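Long-range contacts in geranylgeranyl pyrophosphate synthetase (Pyrococcus horikoshii, PDB 1WY0), which probably condenses isopentenyl diphosphate with allylic diphosphates to make geranylgeranyl diphosphate: residues A38-L43 with P99-I104; K47-F52 with A180-S185. One frame throughout, in Å; residues are numbered along the deposited sequence.

Contact 1: residues A38-L43 with P99-I104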
ATOM      1  N   ALA A  38       2.946  13.006  -0.765  1.00 28.27           N
ATOM      2  CA  ALA A  38       3.816  11.973  -0.196  1.00 28.06           C
ATOM      3  C   ALA A  38       4.943  12.558   0.667  1.00 29.63           C
ATOM      4  O   ALA A  38       5.320  11.983   1.692  1.00 30.13           O
ATOM      5  CB  ALA A  38       4.418  11.130  -1.314  1.00 26.77           C
ATOM      6  N   ARG A  39       5.486  13.693   0.240  1.00 30.75           N
ATOM      7  CA  ARG A  39       6.561  14.363   0.967  1.00 32.26           C
ATOM      8  C   ARG A  39       6.093  15.107   2.212  1.00 32.58           C
ATOM      9  O   ARG A  39       6.885  15.369   3.110  1.00 34.66           O
ATOM     10  CB  ARG A  39       7.275  15.364   0.047  1.00 31.61           C
ATOM     11  CG  ARG A  39       8.337  14.754  -0.854  1.00 32.63           C
ATOM     12  CD  ARG A  39       8.609  15.649  -2.072  1.00 34.48           C
ATOM     13  NE  ARG A  39       9.128  16.961  -1.700  1.00 33.12           N
ATOM     14  CZ  ARG A  39      10.419  17.264  -1.616  1.00 35.09           C
ATOM     15  NH1 ARG A  39      11.338  16.350  -1.884  1.00 33.91           N
ATOM     16  NH2 ARG A  39      10.791  18.482  -1.244  1.00 36.35           N
ATOM     17  N   HIS A  40       4.809  15.444   2.272  1.00 32.61           N
ATOM     18  CA  HIS A  40       4.280  16.208   3.394  1.00 32.75           C
ATOM     19  C   HIS A  40       4.677  15.737   4.802  1.00 34.57           C
ATOM     20  O   HIS A  40       5.222  16.519   5.589  1.00 33.62           O
ATOM     21  CB  HIS A  40       2.754  16.309   3.290  1.00 32.23           C
ATOM     22  CG  HIS A  40       2.151  17.269   4.270  1.00 31.68           C
ATOM     23  ND1 HIS A  40       2.412  18.622   4.241  1.00 31.44           N
ATOM     24  CD2 HIS A  40       1.330  17.070   5.327  1.00 32.05           C
ATOM     25  CE1 HIS A  40       1.782  19.214   5.238  1.00 30.08           C
ATOM     26  NE2 HIS A  40       1.118  18.295   5.913  1.00 33.27           N
ATOM     27  N   TYR A  41       4.415  14.481   5.150  1.00 35.15           N
ATOM     28  CA  TYR A  41       4.792  14.052   6.498  1.00 35.15           C
ATOM     29  C   TYR A  41       6.301  13.938   6.690  1.00 35.50           C
ATOM     30  O   TYR A  41       6.825  14.356   7.717  1.00 35.03           O
ATOM     31  CB  TYR A  41       4.096  12.742   6.877  1.00 36.39           C
ATOM     32  CG  TYR A  41       2.625  12.916   7.219  1.00 36.37           C
ATOM     33  CD1 TYR A  41       2.067  14.187   7.378  1.00 35.71           C
ATOM     34  CD2 TYR A  41       1.798  11.810   7.388  1.00 37.07           C
ATOM     35  CE1 TYR A  41       0.725  14.348   7.694  1.00 37.43           C
ATOM     36  CE2 TYR A  41       0.458  11.957   7.705  1.00 38.64           C
ATOM     37  CZ  TYR A  41      -0.078  13.223   7.857  1.00 39.84           C
ATOM     38  OH  TYR A  41      -1.418  13.357   8.169  1.00 40.69           O
ATOM     39  N   PRO A  42       7.022  13.367   5.707  1.00 35.22           N
ATOM     40  CA  PRO A  42       8.476  13.240   5.824  1.00 35.99           C
ATOM     41  C   PRO A  42       9.152  14.604   6.033  1.00 39.00           C
ATOM     42  O   PRO A  42      10.167  14.702   6.721  1.00 38.71           O
ATOM     43  CB  PRO A  42       8.862  12.596   4.498  1.00 35.18           C
ATOM     44  CG  PRO A  42       7.706  11.679   4.255  1.00 33.23           C
ATOM     45  CD  PRO A  42       6.523  12.566   4.577  1.00 32.69           C
ATOM     46  N   LEU A  43       8.577  15.646   5.433  1.00 41.01           N
ATOM     47  CA  LEU A  43       9.058  17.027   5.495  1.00 42.91           C
ATOM     48  C   LEU A  43       8.725  17.699   6.833  1.00 45.30           C
ATOM     49  O   LEU A  43       9.230  18.758   7.182  1.00 46.47           O
ATOM     50  CB  LEU A  43       8.399  17.819   4.353  1.00 42.57           C
ATOM     51  CG  LEU A  43       9.212  17.830   3.058  1.00 43.04           C
ATOM     52  CD1 LEU A  43       8.546  18.692   1.983  1.00 43.27           C
ATOM     53  CD2 LEU A  43      10.623  18.394   3.242  1.00 44.49           C
ATOM     54  N   PRO A  99      -2.081  20.734   8.863  1.00 42.61           N
ATOM     55  CA  PRO A  99      -3.170  19.885   8.384  1.00 40.22           C
ATOM     56  C   PRO A  99      -2.663  18.514   7.911  1.00 37.11           C
ATOM     57  O   PRO A  99      -1.523  18.360   7.497  1.00 35.71           O
ATOM     58  CB  PRO A  99      -3.839  20.616   7.222  1.00 41.35           C
ATOM     59  CG  PRO A  99      -3.426  22.086   7.298  1.00 42.59           C
ATOM     60  CD  PRO A  99      -2.048  21.978   8.098  1.00 42.37           C
ATOM     61  N   THR A 100      -3.536  17.489   8.023  1.00 34.69           N
ATOM     62  CA  THR A 100      -3.157  16.159   7.552  1.00 33.99           C
ATOM     63  C   THR A 100      -3.210  16.062   6.017  1.00 33.57           C
ATOM     64  O   THR A 100      -3.780  16.894   5.326  1.00 31.61           O
ATOM     65  CB  THR A 100      -4.094  15.122   8.177  1.00 35.46           C
ATOM     66  OG1 THR A 100      -5.444  15.571   8.072  1.00 34.93           O
ATOM     67  CG2 THR A 100      -3.744  14.928   9.655  1.00 34.46           C
ATOM     68  N   VAL A 101      -2.548  15.013   5.493  1.00 32.16           N
ATOM     69  CA  VAL A 101      -2.476  14.864   4.043  1.00 30.85           C
ATOM     70  C   VAL A 101      -3.870  14.820   3.416  1.00 30.83           C
ATOM     71  O   VAL A 101      -4.163  15.480   2.428  1.00 30.85           O
ATOM     72  CB  VAL A 101      -1.730  13.570   3.736  1.00 31.93           C
ATOM     73  CG1 VAL A 101      -1.748  13.305   2.232  1.00 28.32           C
ATOM     74  CG2 VAL A 101      -0.292  13.677   4.213  1.00 26.29           C
ATOM     75  N   HIS A 102      -4.790  14.033   3.960  1.00 31.28           N
ATOM     76  CA  HIS A 102      -6.112  13.923   3.349  1.00 33.55           C
ATOM     77  C   HIS A 102      -6.924  15.224   3.353  1.00 35.37           C
ATOM     78  O   HIS A 102      -7.697  15.478   2.433  1.00 36.82           O
ATOM     79  CB  HIS A 102      -6.897  12.773   3.996  1.00 33.13           C
ATOM     80  CG  HIS A 102      -7.366  13.053   5.389  1.00 33.99           C
ATOM     81  ND1 HIS A 102      -6.658  12.663   6.508  1.00 34.96           N
ATOM     82  CD2 HIS A 102      -8.451  13.722   5.845  1.00 32.33           C
ATOM     83  CE1 HIS A 102      -7.283  13.082   7.593  1.00 32.22           C
ATOM     84  NE2 HIS A 102      -8.375  13.727   7.218  1.00 35.88           N
ATOM     85  N   ARG A 103      -6.734  16.064   4.364  1.00 36.40           N
ATOM     86  CA  ARG A 103      -7.460  17.326   4.411  1.00 36.66           C
ATOM     87  C   ARG A 103      -6.946  18.316   3.377  1.00 36.84           C
ATOM     88  O   ARG A 103      -7.721  19.099   2.824  1.00 38.24           O
ATOM     89  CB  ARG A 103      -7.366  17.953   5.801  1.00 37.83           C
ATOM     90  CG  ARG A 103      -8.117  17.197   6.884  1.00 40.85           C
ATOM     91  CD  ARG A 103      -8.188  18.044   8.135  1.00 40.49           C
ATOM     92  NE  ARG A 103      -8.763  19.355   7.838  1.00 40.78           N
ATOM     93  CZ  ARG A 103      -8.403  20.483   8.442  1.00 41.03           C
ATOM     94  NH1 ARG A 103      -7.466  20.468   9.384  1.00 40.55           N
ATOM     95  NH2 ARG A 103      -8.973  21.628   8.090  1.00 40.28           N
ATOM     96  N   ILE A 104      -5.644  18.286   3.108  1.00 35.90           N
ATOM     97  CA  ILE A 104      -5.046  19.189   2.131  1.00 36.10           C
ATOM     98  C   ILE A 104      -5.262  18.762   0.683  1.00 37.55           C
ATOM     99  O   ILE A 104      -5.622  19.583  -0.168  1.00 39.65           O
ATOM    100  CB  ILE A 104      -3.523  19.305   2.318  1.00 36.79           C
ATOM    101  CG1 ILE A 104      -3.183  19.850   3.705  1.00 35.39           C
ATOM    102  CG2 ILE A 104      -2.942  20.218   1.251  1.00 37.22           C
ATOM    103  CD1 ILE A 104      -1.674  19.953   3.941  1.00 36.35           C
TER

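Contact 2: residues K47-F52 with A180-S185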
ATOM      1  N   LYS A  47      11.733  12.862  13.760  1.00 58.06           N
ATOM      2  CA  LYS A  47      13.051  12.662  14.358  1.00 56.74           C
ATOM      3  C   LYS A  47      13.736  11.391  13.847  1.00 53.87           C
ATOM      4  O   LYS A  47      14.916  11.160  14.077  1.00 52.74           O
ATOM      5  CB  LYS A  47      12.877  12.593  15.875  1.00 59.29           C
ATOM      6  CG  LYS A  47      12.443  13.938  16.464  1.00 62.59           C
ATOM      7  CD  LYS A  47      12.300  13.889  17.987  1.00 65.10           C
ATOM      8  CE  LYS A  47      11.637  15.148  18.554  1.00 66.21           C
ATOM      9  NZ  LYS A  47      12.279  15.523  19.813  1.00 68.67           N
ATOM     10  N   ARG A  48      13.008  10.548  13.122  1.00 49.72           N
ATOM     11  CA  ARG A  48      13.569   9.327  12.554  1.00 46.65           C
ATOM     12  C   ARG A  48      14.062   8.340  13.608  1.00 44.56           C
ATOM     13  O   ARG A  48      15.118   7.733  13.444  1.00 44.58           O
ATOM     14  CB  ARG A  48      14.733   9.652  11.607  1.00 45.42           C
ATOM     15  CG  ARG A  48      14.536  10.864  10.705  1.00 45.32           C
ATOM     16  CD  ARG A  48      13.274  10.778   9.850  1.00 45.32           C
ATOM     17  NE  ARG A  48      13.229  11.874   8.882  1.00 45.35           N
ATOM     18  CZ  ARG A  48      12.120  12.347   8.325  1.00 44.94           C
ATOM     19  NH1 ARG A  48      10.941  11.824   8.635  1.00 45.30           N
ATOM     20  NH2 ARG A  48      12.188  13.350   7.464  1.00 43.99           N
ATOM     21  N   VAL A  49      13.298   8.171  14.679  1.00 42.99           N
ATOM     22  CA  VAL A  49      13.671   7.248  15.742  1.00 42.09           C
ATOM     23  C   VAL A  49      13.795   5.810  15.250  1.00 41.68           C
ATOM     24  O   VAL A  49      14.706   5.089  15.654  1.00 41.37           O
ATOM     25  CB  VAL A  49      12.649   7.285  16.894  1.00 42.06           C
ATOM     26  CG1 VAL A  49      12.902   6.139  17.854  1.00 42.42           C
ATOM     27  CG2 VAL A  49      12.753   8.613  17.630  1.00 42.54           C
ATOM     28  N   ARG A  50      12.873   5.385  14.388  1.00 40.08           N
ATOM     29  CA  ARG A  50      12.910   4.025  13.869  1.00 38.04           C
ATOM     30  C   ARG A  50      14.181   3.775  13.072  1.00 37.23           C
ATOM     31  O   ARG A  50      14.878   2.795  13.312  1.00 36.53           O
ATOM     32  CB  ARG A  50      11.660   3.749  13.028  1.00 37.26           C
ATOM     33  CG  ARG A  50      10.431   3.619  13.907  1.00 35.78           C
ATOM     34  CD  ARG A  50       9.123   3.503  13.144  1.00 34.00           C
ATOM     35  NE  ARG A  50       8.008   3.530  14.085  1.00 33.48           N
ATOM     36  CZ  ARG A  50       7.663   4.591  14.808  1.00 33.51           C
ATOM     37  NH1 ARG A  50       8.333   5.728  14.693  1.00 32.08           N
ATOM     38  NH2 ARG A  50       6.663   4.505  15.671  1.00 33.78           N
ATOM     39  N   PRO A  51      14.500   4.654  12.111  1.00 37.23           N
ATOM     40  CA  PRO A  51      15.720   4.460  11.325  1.00 37.79           C
ATOM     41  C   PRO A  51      16.940   4.474  12.253  1.00 39.52           C
ATOM     42  O   PRO A  51      17.890   3.717  12.062  1.00 39.65           O
ATOM     43  CB  PRO A  51      15.710   5.653  10.373  1.00 38.60           C
ATOM     44  CG  PRO A  51      14.261   5.956  10.211  1.00 37.92           C
ATOM     45  CD  PRO A  51      13.734   5.809  11.613  1.00 37.42           C
ATOM     46  N   PHE A  52      16.903   5.341  13.260  1.00 40.99           N
ATOM     47  CA  PHE A  52      17.995   5.437  14.223  1.00 42.65           C
ATOM     48  C   PHE A  52      18.209   4.089  14.897  1.00 43.67           C
ATOM     49  O   PHE A  52      19.339   3.674  15.132  1.00 44.49           O
ATOM     50  CB  PHE A  52      17.689   6.489  15.297  1.00 43.05           C
ATOM     51  CG  PHE A  52      18.813   6.696  16.284  1.00 43.38           C
ATOM     52  CD1 PHE A  52      19.990   7.329  15.900  1.00 43.90           C
ATOM     53  CD2 PHE A  52      18.699   6.243  17.593  1.00 43.65           C
ATOM     54  CE1 PHE A  52      21.032   7.510  16.806  1.00 44.71           C
ATOM     55  CE2 PHE A  52      19.736   6.419  18.509  1.00 44.05           C
ATOM     56  CZ  PHE A  52      20.906   7.056  18.112  1.00 41.42           C
ATOM     57  N   ALA A 180       5.352  -4.122  16.138  1.00 37.54           N
ATOM     58  CA  ALA A 180       5.951  -4.888  15.046  1.00 36.89           C
ATOM     59  C   ALA A 180       7.050  -4.112  14.311  1.00 36.35           C
ATOM     60  O   ALA A 180       8.151  -4.600  14.084  1.00 36.99           O
ATOM     61  CB  ALA A 180       4.842  -5.276  14.066  1.00 35.24           C
ATOM     62  N   LEU A 181       6.704  -2.880  13.894  1.00 35.27           N
ATOM     63  CA  LEU A 181       7.655  -2.093  13.114  1.00 35.49           C
ATOM     64  C   LEU A 181       8.892  -1.708  13.932  1.00 35.94           C
ATOM     65  O   LEU A 181       9.989  -1.559  13.409  1.00 34.60           O
ATOM     66  CB  LEU A 181       6.946  -0.833  12.616  1.00 35.03           C
ATOM     67  CG  LEU A 181       7.677  -0.174  11.444  1.00 35.75           C
ATOM     68  CD1 LEU A 181       7.838  -1.123  10.254  1.00 37.67           C
ATOM     69  CD2 LEU A 181       6.950   1.061  10.912  1.00 35.07           C
ATOM     70  N   PHE A 182       8.680  -1.531  15.227  1.00 35.45           N
ATOM     71  CA  PHE A 182       9.791  -1.160  16.079  1.00 38.89           C
ATOM     72  C   PHE A 182      10.711  -2.361  16.189  1.00 38.55           C
ATOM     73  O   PHE A 182      11.923  -2.239  16.052  1.00 38.79           O
ATOM     74  CB  PHE A 182       9.309  -0.735  17.462  1.00 41.36           C
ATOM     75  CG  PHE A 182       9.809   0.618  17.876  1.00 45.83           C
ATOM     76  CD1 PHE A 182       9.104   1.766  17.542  1.00 46.94           C
ATOM     77  CD2 PHE A 182      11.006   0.748  18.569  1.00 48.29           C
ATOM     78  CE1 PHE A 182       9.580   3.024  17.888  1.00 48.47           C
ATOM     79  CE2 PHE A 182      11.497   2.008  18.922  1.00 49.38           C
ATOM     80  CZ  PHE A 182      10.782   3.144  18.579  1.00 49.60           C
ATOM     81  N   GLU A 183      10.125  -3.528  16.416  1.00 39.02           N
ATOM     82  CA  GLU A 183      10.909  -4.754  16.522  1.00 40.39           C
ATOM     83  C   GLU A 183      11.698  -4.966  15.232  1.00 39.83           C
ATOM     84  O   GLU A 183      12.882  -5.312  15.261  1.00 41.68           O
ATOM     85  CB  GLU A 183       9.990  -5.949  16.754  1.00 41.70           C
ATOM     86  CG  GLU A 183      10.664  -7.287  16.521  1.00 44.49           C
ATOM     87  CD  GLU A 183       9.730  -8.447  16.742  1.00 43.85           C
ATOM     88  OE1 GLU A 183       9.451  -9.160  15.770  1.00 49.01           O
ATOM     89  OE2 GLU A 183       9.259  -8.644  17.879  1.00 46.85           O
ATOM     90  N   ALA A 184      11.033  -4.756  14.100  1.00 38.04           N
ATOM     91  CA  ALA A 184      11.657  -4.921  12.797  1.00 36.35           C
ATOM     92  C   ALA A 184      12.845  -3.987  12.625  1.00 36.37           C
ATOM     93  O   ALA A 184      13.825  -4.343  11.986  1.00 35.85           O
ATOM     94  CB  ALA A 184      10.644  -4.669  11.700  1.00 35.56           C
ATOM     95  N   SER A 185      12.746  -2.788  13.187  1.00 36.03           N
ATOM     96  CA  SER A 185      13.817  -1.807  13.105  1.00 38.31           C
ATOM     97  C   SER A 185      15.092  -2.366  13.743  1.00 38.97           C
ATOM     98  O   SER A 185      16.161  -2.368  13.131  1.00 39.60           O
ATOM     99  CB  SER A 185      13.409  -0.518  13.831  1.00 39.46           C
ATOM    100  OG  SER A 185      12.241   0.050  13.268  1.00 42.19           O
TER

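Contact 1: residues A38-L43 with P99-I104
His-40 and Tyr-41, neighbours in the chain near the end of helix 32-40, both meet the RRGxPTxH segment that follows the first aspartate-rich motif of polyprenyl synthases. They do so where helix 101-105 begins. His-40 has CG anti to its backbone N (chi1 -170°), which places NE2 within bonding distance of Pro-99 O. Its NE2 donates to Pro-99 O at 3.1 Å. The donor stands nearly in line with the carbonyl bond, but the N-H is bent and the oxygen is tilted from the ring plane. Ile-104 meets this ring tip to tip. Its CD1 lies over one face, 3.8 Å from His-40 CE1, in a CH-pi contact. Trp-105 adds an edge-to-face contact to the same ring.

Tyr-41 takes the other part of the interface. Val-101 CG2 sits over one face of its ring, 3.7 Å from Tyr-41 CZ, close to the ring normal. The phenol oxygen accepts a weak bond from Val-101 N (3.3 Å to Tyr-41 OH), at the first residue of the helix. Thr-100 packs beside the same oxygen, its CB and CG2 each 3.2 Å from Tyr-41 OH. Thr-100 is at the N-cap position, but its OG1 makes no capping bond; it bonds to Glu-93 O and Asp-92 O instead. Tyr-41 OH also has a weak bond to Asp-87 OD2, in the DDxxD sequence on helix 69-90. The contact thus ties an early helix of the polyprenyl synthase fold to the loop-and-helix segment that follows the first aspartate-rich motif in the chain.

Contact 2: residues K47-F52 with A180-S185
Arg-50 and Phe-182 form the centre of this buried helix-helix contact. Arg-50 belongs to the GGKRxRP sequence at the start of helix 49-57. Its side chain leaves the backbone with CG anti to the carbonyl carbon (chi1 -72°) and runs extended from CG to NE, along the helix 167-193 surface. The guanidinium then offers a face to Phe-182. The ring atom CE1 sits over the centre of that face, 4.0 Å from Arg-50 CZ. The two planes are steeply inclined, 71° apart, and Arg-50 NH2 lies at the ring edge, in its plane. An unstaggered chi1 (-126°) brings the CD1-CE1 side of the Phe-182 ring to Arg-50 and CZ to Val-49.

There Phe-182 CZ lies 3.7 Å from Val-49 CG1. Leu-181 crosses the arginine chain at about a right angle, its CD2 4.0 Å from Arg-50 CD. Ser-185 packs against the backbone, with CB 3.7 Å from Arg-50 O. Its hydroxyl donates within its own helix, to Leu-181 O (2.8 Å from Ser-185 OG). Ser-185 N reaches that oxygen from the opposite face of the carbonyl plane. No hydrogen bond joins the two segments. His-79 of helix 69-90 touches both Arg-50 and Leu-181. In relatives the GGKRxRP motif lines the isopentenyl diphosphate site, and the place of Arg-50 here is consistent with such a site in the all-helical polyprenyl synthase fold.

Overall arrangement
The two contacts lie about 20 Å apart between centres. Contact 2 is buried, about 8 Å from the centre of the chain, whereas contact 1 is only partly buried, about 18 Å from it. Their chemistry differs accordingly. Contact 1 uses hydrogen bonds and methyl groups over aromatic rings to attach a loop and a short helix. Contact 2 has no hydrogen bond across it; a guanidinium face meets a phenylalanine ring atom beside apolar contacts. Helices 32-40 and 49-57 follow each other in the chain, and Pro-42 O lies very close to Arg-48 NH2, a doubtful bond. Both contacts also have side chains on helix 69-90, which carries the first aspartate-rich motif and so forms a shared backing.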